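Local coordinates for MutT/nudix family protein (Shewanella oneidensis, PDB 3GZ5) that probably regulates transcription of NAD metabolism genes in response to ADP-ribose, pairing a Nudix domain with a DNA-binding winged-helix domain, at residues Y162-G167 with Y232-N237; Q202-I207 with C224-T229. One frame throughout, in Å; residues are numbered along the deposited sequence.

Contact 1: residues Y162-G167 with Y232-N237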
ATOM      1  N   TYR B 162       4.953 -10.559   8.997  1.00 41.79           N
ATOM      2  CA  TYR B 162       5.952  -9.523   9.256  1.00 42.34           C
ATOM      3  C   TYR B 162       5.639  -8.581  10.404  1.00 41.54           C
ATOM      4  O   TYR B 162       6.381  -7.635  10.607  1.00 41.94           O
ATOM      5  CB  TYR B 162       6.223  -8.691   7.992  1.00 43.22           C
ATOM      6  CG  TYR B 162       6.810  -9.484   6.862  1.00 44.03           C
ATOM      7  CD1 TYR B 162       8.157  -9.857   6.863  1.00 46.82           C
ATOM      8  CD2 TYR B 162       6.012  -9.877   5.790  1.00 47.37           C
ATOM      9  CE1 TYR B 162       8.699 -10.607   5.809  1.00 47.68           C
ATOM     10  CE2 TYR B 162       6.539 -10.622   4.734  1.00 49.25           C
ATOM     11  CZ  TYR B 162       7.875 -10.974   4.752  1.00 48.83           C
ATOM     12  OH  TYR B 162       8.361 -11.699   3.699  1.00 51.09           O
ATOM     13  N   SER B 163       4.542  -8.813  11.122  1.00 41.07           N
ATOM     14  CA  SER B 163       4.154  -7.929  12.234  1.00 40.94           C
ATOM     15  C   SER B 163       3.316  -8.652  13.295  1.00 40.98           C
ATOM     16  O   SER B 163       3.050  -9.847  13.161  1.00 42.04           O
ATOM     17  CB  SER B 163       3.382  -6.701  11.701  1.00 41.33           C
ATOM     18  OG  SER B 163       2.046  -7.022  11.351  1.00 39.89           O
ATOM     19  N   LEU B 164       2.900  -7.923  14.342  1.00 40.40           N
ATOM     20  CA  LEU B 164       1.926  -8.403  15.331  1.00 39.42           C
ATOM     21  C   LEU B 164       0.633  -7.605  15.242  1.00 39.13           C
ATOM     22  O   LEU B 164      -0.169  -7.594  16.171  1.00 38.63           O
ATOM     23  CB  LEU B 164       2.499  -8.312  16.758  1.00 40.06           C
ATOM     24  CG  LEU B 164       3.791  -9.068  17.091  1.00 41.06           C
ATOM     25  CD1 LEU B 164       4.230  -8.797  18.524  1.00 41.05           C
ATOM     26  CD2 LEU B 164       3.598 -10.576  16.903  1.00 40.34           C
ATOM     27  N   VAL B 165       0.442  -6.945  14.096  1.00 38.94           N
ATOM     28  CA  VAL B 165      -0.802  -6.298  13.734  1.00 38.67           C
ATOM     29  C   VAL B 165      -2.043  -7.213  13.950  1.00 38.96           C
ATOM     30  O   VAL B 165      -3.095  -6.713  14.385  1.00 39.03           O
ATOM     31  CB  VAL B 165      -0.721  -5.682  12.279  1.00 39.10           C
ATOM     32  CG1 VAL B 165      -2.079  -5.299  11.753  1.00 37.95           C
ATOM     33  CG2 VAL B 165       0.245  -4.447  12.238  1.00 39.04           C
ATOM     34  N   PRO B 166      -1.948  -8.545  13.674  1.00 37.79           N
ATOM     35  CA  PRO B 166      -3.142  -9.334  14.064  1.00 37.32           C
ATOM     36  C   PRO B 166      -3.586  -9.237  15.526  1.00 37.21           C
ATOM     37  O   PRO B 166      -4.718  -9.535  15.813  1.00 37.71           O
ATOM     38  CB  PRO B 166      -2.767 -10.770  13.684  1.00 37.06           C
ATOM     39  CG  PRO B 166      -1.801 -10.574  12.517  1.00 36.71           C
ATOM     40  CD  PRO B 166      -0.956  -9.390  12.976  1.00 37.50           C
ATOM     41  N   GLY B 167      -2.731  -8.797  16.446  1.00 37.43           N
ATOM     42  CA  GLY B 167      -3.176  -8.611  17.813  1.00 36.44           C
ATOM     43  C   GLY B 167      -4.330  -7.640  17.985  1.00 36.93           C
ATOM     44  O   GLY B 167      -5.106  -7.763  18.934  1.00 36.27           O
ATOM     45  N   TYR B 232       5.501  -1.277  13.783  1.00 52.90           N
ATOM     46  CA  TYR B 232       6.649  -2.203  13.842  1.00 53.21           C
ATOM     47  C   TYR B 232       6.556  -3.359  12.845  1.00 53.18           C
ATOM     48  O   TYR B 232       5.547  -4.082  12.805  1.00 52.78           O
ATOM     49  CB  TYR B 232       6.845  -2.770  15.250  1.00 53.87           C
ATOM     50  CG  TYR B 232       8.082  -3.649  15.363  1.00 54.48           C
ATOM     51  CD1 TYR B 232       9.259  -3.161  15.954  1.00 55.14           C
ATOM     52  CD2 TYR B 232       8.080  -4.964  14.868  1.00 54.25           C
ATOM     53  CE1 TYR B 232      10.397  -3.957  16.052  1.00 56.00           C
ATOM     54  CE2 TYR B 232       9.208  -5.772  14.962  1.00 56.57           C
ATOM     55  CZ  TYR B 232      10.366  -5.264  15.550  1.00 57.30           C
ATOM     56  OH  TYR B 232      11.481  -6.068  15.635  1.00 57.72           O
ATOM     57  N   ARG B 233       7.626  -3.548  12.076  1.00 53.66           N
ATOM     58  CA  ARG B 233       7.750  -4.684  11.158  1.00 54.63           C
ATOM     59  C   ARG B 233       9.041  -5.477  11.395  1.00 55.41           C
ATOM     60  O   ARG B 233      10.128  -4.891  11.469  1.00 55.08           O
ATOM     61  CB  ARG B 233       7.711  -4.206   9.694  1.00 54.23           C
ATOM     62  CG  ARG B 233       6.425  -3.470   9.276  1.00 55.00           C
ATOM     63  CD  ARG B 233       5.150  -4.351   9.385  1.00 55.75           C
ATOM     64  NE  ARG B 233       3.904  -3.615   9.109  1.00 55.90           N
ATOM     65  CZ  ARG B 233       3.184  -2.964  10.023  1.00 53.83           C
ATOM     66  NH1 ARG B 233       3.555  -2.947  11.294  1.00 51.04           N
ATOM     67  NH2 ARG B 233       2.073  -2.325   9.661  1.00 56.12           N
ATOM     68  N   PHE B 234       8.920  -6.807  11.500  1.00 56.36           N
ATOM     69  CA  PHE B 234      10.083  -7.696  11.496  1.00 57.40           C
ATOM     70  C   PHE B 234      10.674  -7.687  10.099  1.00 58.04           C
ATOM     71  O   PHE B 234       9.940  -7.625   9.107  1.00 57.84           O
ATOM     72  CB  PHE B 234       9.705  -9.148  11.821  1.00 57.19           C
ATOM     73  CG  PHE B 234       9.126  -9.349  13.189  1.00 58.54           C
ATOM     74  CD1 PHE B 234       9.954  -9.436  14.304  1.00 58.94           C
ATOM     75  CD2 PHE B 234       7.750  -9.490  13.361  1.00 59.66           C
ATOM     76  CE1 PHE B 234       9.418  -9.647  15.569  1.00 59.04           C
ATOM     77  CE2 PHE B 234       7.203  -9.704  14.619  1.00 59.34           C
ATOM     78  CZ  PHE B 234       8.034  -9.773  15.727  1.00 59.69           C
ATOM     79  N   LEU B 235      11.995  -7.757  10.022  1.00 59.17           N
ATOM     80  CA  LEU B 235      12.689  -7.871   8.736  1.00 60.12           C
ATOM     81  C   LEU B 235      12.573  -9.279   8.122  1.00 60.63           C
ATOM     82  O   LEU B 235      12.366  -9.439   6.910  1.00 60.93           O
ATOM     83  CB  LEU B 235      14.144  -7.408   8.879  1.00 60.25           C
ATOM     84  CG  LEU B 235      14.445  -5.996   8.349  1.00 61.98           C
ATOM     85  CD1 LEU B 235      13.620  -4.920   9.059  1.00 63.34           C
ATOM     86  CD2 LEU B 235      15.947  -5.672   8.431  1.00 63.31           C
ATOM     87  N   ARG B 236      12.687 -10.299   8.965  1.00 61.14           N
ATOM     88  CA  ARG B 236      12.505 -11.679   8.541  1.00 61.75           C
ATOM     89  C   ARG B 236      11.059 -12.124   8.752  1.00 61.99           C
ATOM     90  O   ARG B 236      10.421 -11.741   9.747  1.00 61.63           O
ATOM     91  CB  ARG B 236      13.484 -12.635   9.263  1.00 61.92           C
ATOM     92  CG  ARG B 236      14.213 -12.093  10.541  1.00 63.69           C
ATOM     93  CD  ARG B 236      13.278 -11.755  11.756  1.00 65.60           C
ATOM     94  NE  ARG B 236      12.978 -10.315  11.880  1.00 64.87           N
ATOM     95  CZ  ARG B 236      13.742  -9.420  12.510  1.00 65.16           C
ATOM     96  NH1 ARG B 236      14.882  -9.783  13.088  1.00 67.83           N
ATOM     97  NH2 ARG B 236      13.377  -8.148  12.564  1.00 66.07           N
ATOM     98  N   ASN B 237      10.554 -12.922   7.803  1.00 62.07           N
ATOM     99  CA  ASN B 237       9.235 -13.558   7.910  1.00 62.72           C
ATOM    100  C   ASN B 237       9.109 -14.489   9.115  1.00 63.26           C
ATOM    101  O   ASN B 237      10.112 -14.925   9.688  1.00 63.33           O
ATOM    102  CB  ASN B 237       8.890 -14.327   6.628  1.00 62.50           C
ATOM    103  CG  ASN B 237      10.005 -15.280   6.189  1.00 63.69           C
ATOM    104  OD1 ASN B 237      11.168 -14.885   6.054  1.00 64.20           O
ATOM    105  ND2 ASN B 237       9.645 -16.539   5.942  1.00 64.58           N
TER
HETATM  106  O   HOH W   1       3.998  -5.086  14.610  1.00 43.64           O

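Contact 2: residues Q202-I207 with C224-T229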
ATOM      1  N   GLN B 202      11.551 -10.462  21.402  1.00 63.19           N
ATOM      2  CA  GLN B 202      12.606  -9.619  20.860  1.00 62.74           C
ATOM      3  C   GLN B 202      12.088  -8.352  20.170  1.00 61.81           C
ATOM      4  O   GLN B 202      12.746  -7.310  20.205  1.00 61.53           O
ATOM      5  CB  GLN B 202      13.495 -10.446  19.931  1.00 63.46           C
ATOM      6  CG  GLN B 202      14.468 -11.340  20.711  1.00 64.90           C
ATOM      7  CD  GLN B 202      14.927 -12.567  19.938  1.00 67.12           C
ATOM      8  OE1 GLN B 202      15.012 -13.663  20.502  1.00 68.21           O
ATOM      9  NE2 GLN B 202      15.229 -12.393  18.646  1.00 67.15           N
ATOM     10  N   ALA B 203      10.910  -8.449  19.552  1.00 60.75           N
ATOM     11  CA  ALA B 203      10.192  -7.291  19.023  1.00 59.47           C
ATOM     12  C   ALA B 203       9.938  -6.297  20.152  1.00 58.79           C
ATOM     13  O   ALA B 203      10.003  -5.084  19.955  1.00 58.72           O
ATOM     14  CB  ALA B 203       8.894  -7.719  18.419  1.00 59.50           C
ATOM     15  N   ASP B 204       9.648  -6.820  21.338  1.00 57.46           N
ATOM     16  CA  ASP B 204       9.499  -5.973  22.492  1.00 56.45           C
ATOM     17  C   ASP B 204       8.279  -5.048  22.318  1.00 54.71           C
ATOM     18  O   ASP B 204       8.353  -3.828  22.544  1.00 53.87           O
ATOM     19  CB  ASP B 204      10.785  -5.168  22.639  1.00 57.13           C
ATOM     20  CG  ASP B 204      10.899  -4.525  23.964  1.00 58.91           C
ATOM     21  OD1 ASP B 204      10.603  -5.211  24.969  1.00 60.07           O
ATOM     22  OD2 ASP B 204      11.265  -3.331  23.989  1.00 63.07           O
ATOM     23  N   LEU B 205       7.167  -5.662  21.916  1.00 52.51           N
ATOM     24  CA  LEU B 205       5.950  -4.964  21.477  1.00 50.79           C
ATOM     25  C   LEU B 205       4.760  -5.184  22.383  1.00 49.58           C
ATOM     26  O   LEU B 205       3.731  -4.501  22.252  1.00 49.59           O
ATOM     27  CB  LEU B 205       5.564  -5.419  20.066  1.00 50.54           C
ATOM     28  CG  LEU B 205       6.451  -4.906  18.937  1.00 50.61           C
ATOM     29  CD1 LEU B 205       6.120  -5.660  17.648  1.00 50.50           C
ATOM     30  CD2 LEU B 205       6.266  -3.388  18.764  1.00 49.84           C
ATOM     31  N   LEU B 206       4.871  -6.170  23.262  1.00 47.88           N
ATOM     32  CA  LEU B 206       3.786  -6.487  24.161  1.00 47.30           C
ATOM     33  C   LEU B 206       4.132  -5.988  25.562  1.00 47.89           C
ATOM     34  O   LEU B 206       5.306  -6.038  25.981  1.00 47.89           O
ATOM     35  CB  LEU B 206       3.526  -7.994  24.182  1.00 46.96           C
ATOM     36  CG  LEU B 206       3.042  -8.662  22.892  1.00 46.16           C
ATOM     37  CD1 LEU B 206       2.756 -10.150  23.150  1.00 43.51           C
ATOM     38  CD2 LEU B 206       1.783  -7.963  22.419  1.00 44.05           C
ATOM     39  N   ILE B 207       3.125  -5.492  26.273  1.00 47.41           N
ATOM     40  CA  ILE B 207       3.285  -5.165  27.680  1.00 47.47           C
ATOM     41  C   ILE B 207       2.724  -6.344  28.434  1.00 47.95           C
ATOM     42  O   ILE B 207       1.566  -6.695  28.241  1.00 47.86           O
ATOM     43  CB  ILE B 207       2.533  -3.858  28.085  1.00 47.32           C
ATOM     44  CG1 ILE B 207       3.221  -2.635  27.456  1.00 46.59           C
ATOM     45  CG2 ILE B 207       2.457  -3.725  29.624  1.00 47.32           C
ATOM     46  CD1 ILE B 207       2.280  -1.554  26.953  1.00 46.02           C
ATOM     47  N   CYS B 224      -0.879  -6.565  26.679  1.00 48.39           N
ATOM     48  CA  CYS B 224      -1.487  -5.522  25.842  1.00 47.98           C
ATOM     49  C   CYS B 224      -0.504  -5.207  24.750  1.00 47.54           C
ATOM     50  O   CYS B 224       0.714  -5.379  24.940  1.00 46.82           O
ATOM     51  CB  CYS B 224      -1.718  -4.232  26.645  1.00 47.42           C
ATOM     52  SG  CYS B 224      -2.873  -4.415  27.975  1.00 47.99           S
ATOM     53  N   LEU B 225      -1.024  -4.697  23.639  1.00 46.74           N
ATOM     54  CA  LEU B 225      -0.178  -4.136  22.593  1.00 47.30           C
ATOM     55  C   LEU B 225       0.320  -2.743  22.962  1.00 47.30           C
ATOM     56  O   LEU B 225      -0.463  -1.885  23.387  1.00 47.15           O
ATOM     57  CB  LEU B 225      -0.925  -4.071  21.246  1.00 46.68           C
ATOM     58  CG  LEU B 225      -1.180  -5.391  20.513  1.00 47.63           C
ATOM     59  CD1 LEU B 225      -1.905  -5.196  19.180  1.00 45.45           C
ATOM     60  CD2 LEU B 225       0.133  -6.124  20.297  1.00 46.73           C
ATOM     61  N   LYS B 226       1.625  -2.536  22.808  1.00 47.56           N
ATOM     62  CA  LYS B 226       2.178  -1.199  22.729  1.00 47.90           C
ATOM     63  C   LYS B 226       1.603  -0.520  21.485  1.00 49.02           C
ATOM     64  O   LYS B 226       1.445  -1.166  20.447  1.00 48.27           O
ATOM     65  CB  LYS B 226       3.703  -1.242  22.632  1.00 47.50           C
ATOM     66  CG  LYS B 226       4.373  -1.527  23.946  1.00 45.91           C
ATOM     67  CD  LYS B 226       5.864  -1.489  23.827  1.00 43.16           C
ATOM     68  CE  LYS B 226       6.472  -2.277  24.966  1.00 42.82           C
ATOM     69  NZ  LYS B 226       7.958  -2.328  24.894  1.00 44.07           N
ATOM     70  N   PRO B 227       1.232   0.766  21.605  1.00 50.57           N
ATOM     71  CA  PRO B 227       0.883   1.593  20.432  1.00 51.56           C
ATOM     72  C   PRO B 227       1.772   1.300  19.201  1.00 52.52           C
ATOM     73  O   PRO B 227       1.238   1.064  18.106  1.00 51.85           O
ATOM     74  CB  PRO B 227       1.131   3.013  20.926  1.00 51.22           C
ATOM     75  CG  PRO B 227       0.766   2.933  22.434  1.00 52.76           C
ATOM     76  CD  PRO B 227       1.070   1.501  22.883  1.00 50.58           C
ATOM     77  N   ASP B 228       3.101   1.287  19.394  1.00 53.28           N
ATOM     78  CA  ASP B 228       4.051   1.132  18.274  1.00 54.30           C
ATOM     79  C   ASP B 228       4.000  -0.221  17.533  1.00 53.75           C
ATOM     80  O   ASP B 228       4.718  -0.408  16.547  1.00 53.62           O
ATOM     81  CB  ASP B 228       5.491   1.535  18.673  1.00 55.39           C
ATOM     82  CG  ASP B 228       6.265   0.419  19.414  1.00 59.44           C
ATOM     83  OD1 ASP B 228       7.521   0.478  19.428  1.00 63.32           O
ATOM     84  OD2 ASP B 228       5.639  -0.497  20.011  1.00 62.60           O
ATOM     85  N   THR B 229       3.147  -1.149  17.999  1.00 53.45           N
ATOM     86  CA  THR B 229       2.823  -2.378  17.261  1.00 52.43           C
ATOM     87  C   THR B 229       2.360  -2.056  15.839  1.00 52.15           C
ATOM     88  O   THR B 229       2.677  -2.780  14.895  1.00 51.34           O
ATOM     89  CB  THR B 229       1.711  -3.188  17.970  1.00 53.04           C
ATOM     90  OG1 THR B 229       2.123  -3.531  19.299  1.00 54.46           O
ATOM     91  CG2 THR B 229       1.366  -4.494  17.202  1.00 52.57           C
TER
HETATM   92  O   HOH W   2       7.880  -5.077  25.951  1.00 44.29           O

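Contact 1: residues Y162-G167 with Y232-N237
Tyr162 and Phe234 are joined by the one direct hydrogen bond between the segments: Phe234 N donates to Tyr162 O at 2.8 Å, and Arg233 CA sends a CA-H...O contact to the same oxygen. A water accepting from Leu164 N and donating to Tyr232 O adds a bridge. The Tyr162 side chain has CG anti to its own carbonyl carbon (chi1 -63°), and Tyr162 CE1 lies 3.6 Å from Asn237 N and 3.8 Å from Asn237 CB. Phe234 turns its ring edge to Ser163 N and to Leu164; Leu164 CG is 4.3 Å from Phe234 CE2.

The bend at chi2 (-62°) places Arg233 CD against Ser163 CB at 3.7 Å. Ser163 OG lies over one guanidinium face, and Val165 CG2 touches both terminal nitrogens. Arg233 NH1 donates to Tyr232 O at 2.7 Å, from above that carbonyl plane, and NH2 to Ala230 O. An alanine here would probably leave both carbonyls without their guanidinium donor and open a gap beside Ser163 CB and Val165 CG2. Ser163 OG accepts from Val165 N in an ST turn and also bonds to Lys159 O.

Tail 232-237 thus lies against the chain leaving helix 145-162: Leu164 and Phe234 pack on helix 193-203, Leu164 also on helix 176-187, Val165 and Arg233 on Tyr86 of strand 86-95, while reciprocal Tyr162 OH to Leu235 O bonds join the second subunit.

Contact 2: residues Q202-I207 with C224-T229
The antiparallel hairpin of strands 206-213 and 220-225, the wing of the winged-helix domain, begins and ends here, where the chain turns out of helix 193-203 through Asp204 and Leu205 into the first strand and the second passes through Lys226 into the 3-10 segment 227-229. Ile207 and Cys224 form a hydrogen-bonded pair, with Ile207 N to Cys224 O at 2.8 Å and Cys224 N to Ile207 O at 2.9 Å. Leu206 and Leu225 are the neighbouring non-hydrogen-bonded pair; their CD2 methyls meet at 3.3 Å, tighter than usual van der Waals contact, and both side chains also touch Phe174. Beyond them, Lys226 N donates to Leu205 O at 2.9 Å, and Leu205 CD2 lies against the Asp228 carboxylate, the side chains crossing obliquely.

The Lys226 chain, extended beyond CG, passes Ile207 at about a right angle. Lys226 NZ bonds to Asp204 O at 2.8 Å from above the carbonyl plane, while Asp204 OD2 forms a longer salt bridge at 3.6 Å. A water accepts from NZ and donates to Asp204 OD1 and Leu206 O. Lys226 O accepts from both Thr229 N and OG1. The ammonium thus ties the turn after the helix to the strand exit, its charge probably balanced in part by Asp204.

Overall arrangement
Both contacts are partly buried and lie on the same side of the chain's centre, about 11 Å apart between centres. Contact 1 buries Ser163, Leu164, Val165 and Phe234 and leaves Leu235 and Arg236 exposed; contact 2 buries Leu205, Leu225 and Thr229, with Asp204, Ile207 and Asp228 exposed. They share helix 193-203: contact 1 packs on it, and contact 2 contains its end. Contact 1 has one direct backbone bond with aromatic and guanidinium packing and reaches the second subunit; contact 2 stays within one chain, a short ladder of backbone bonds closed by a lysine. They meet mainly through side-chain packing, for example Tyr232 CD2 3.5 Å from Leu205 CD1 and Phe234 CE1 3.5 Å from Ala203 CB.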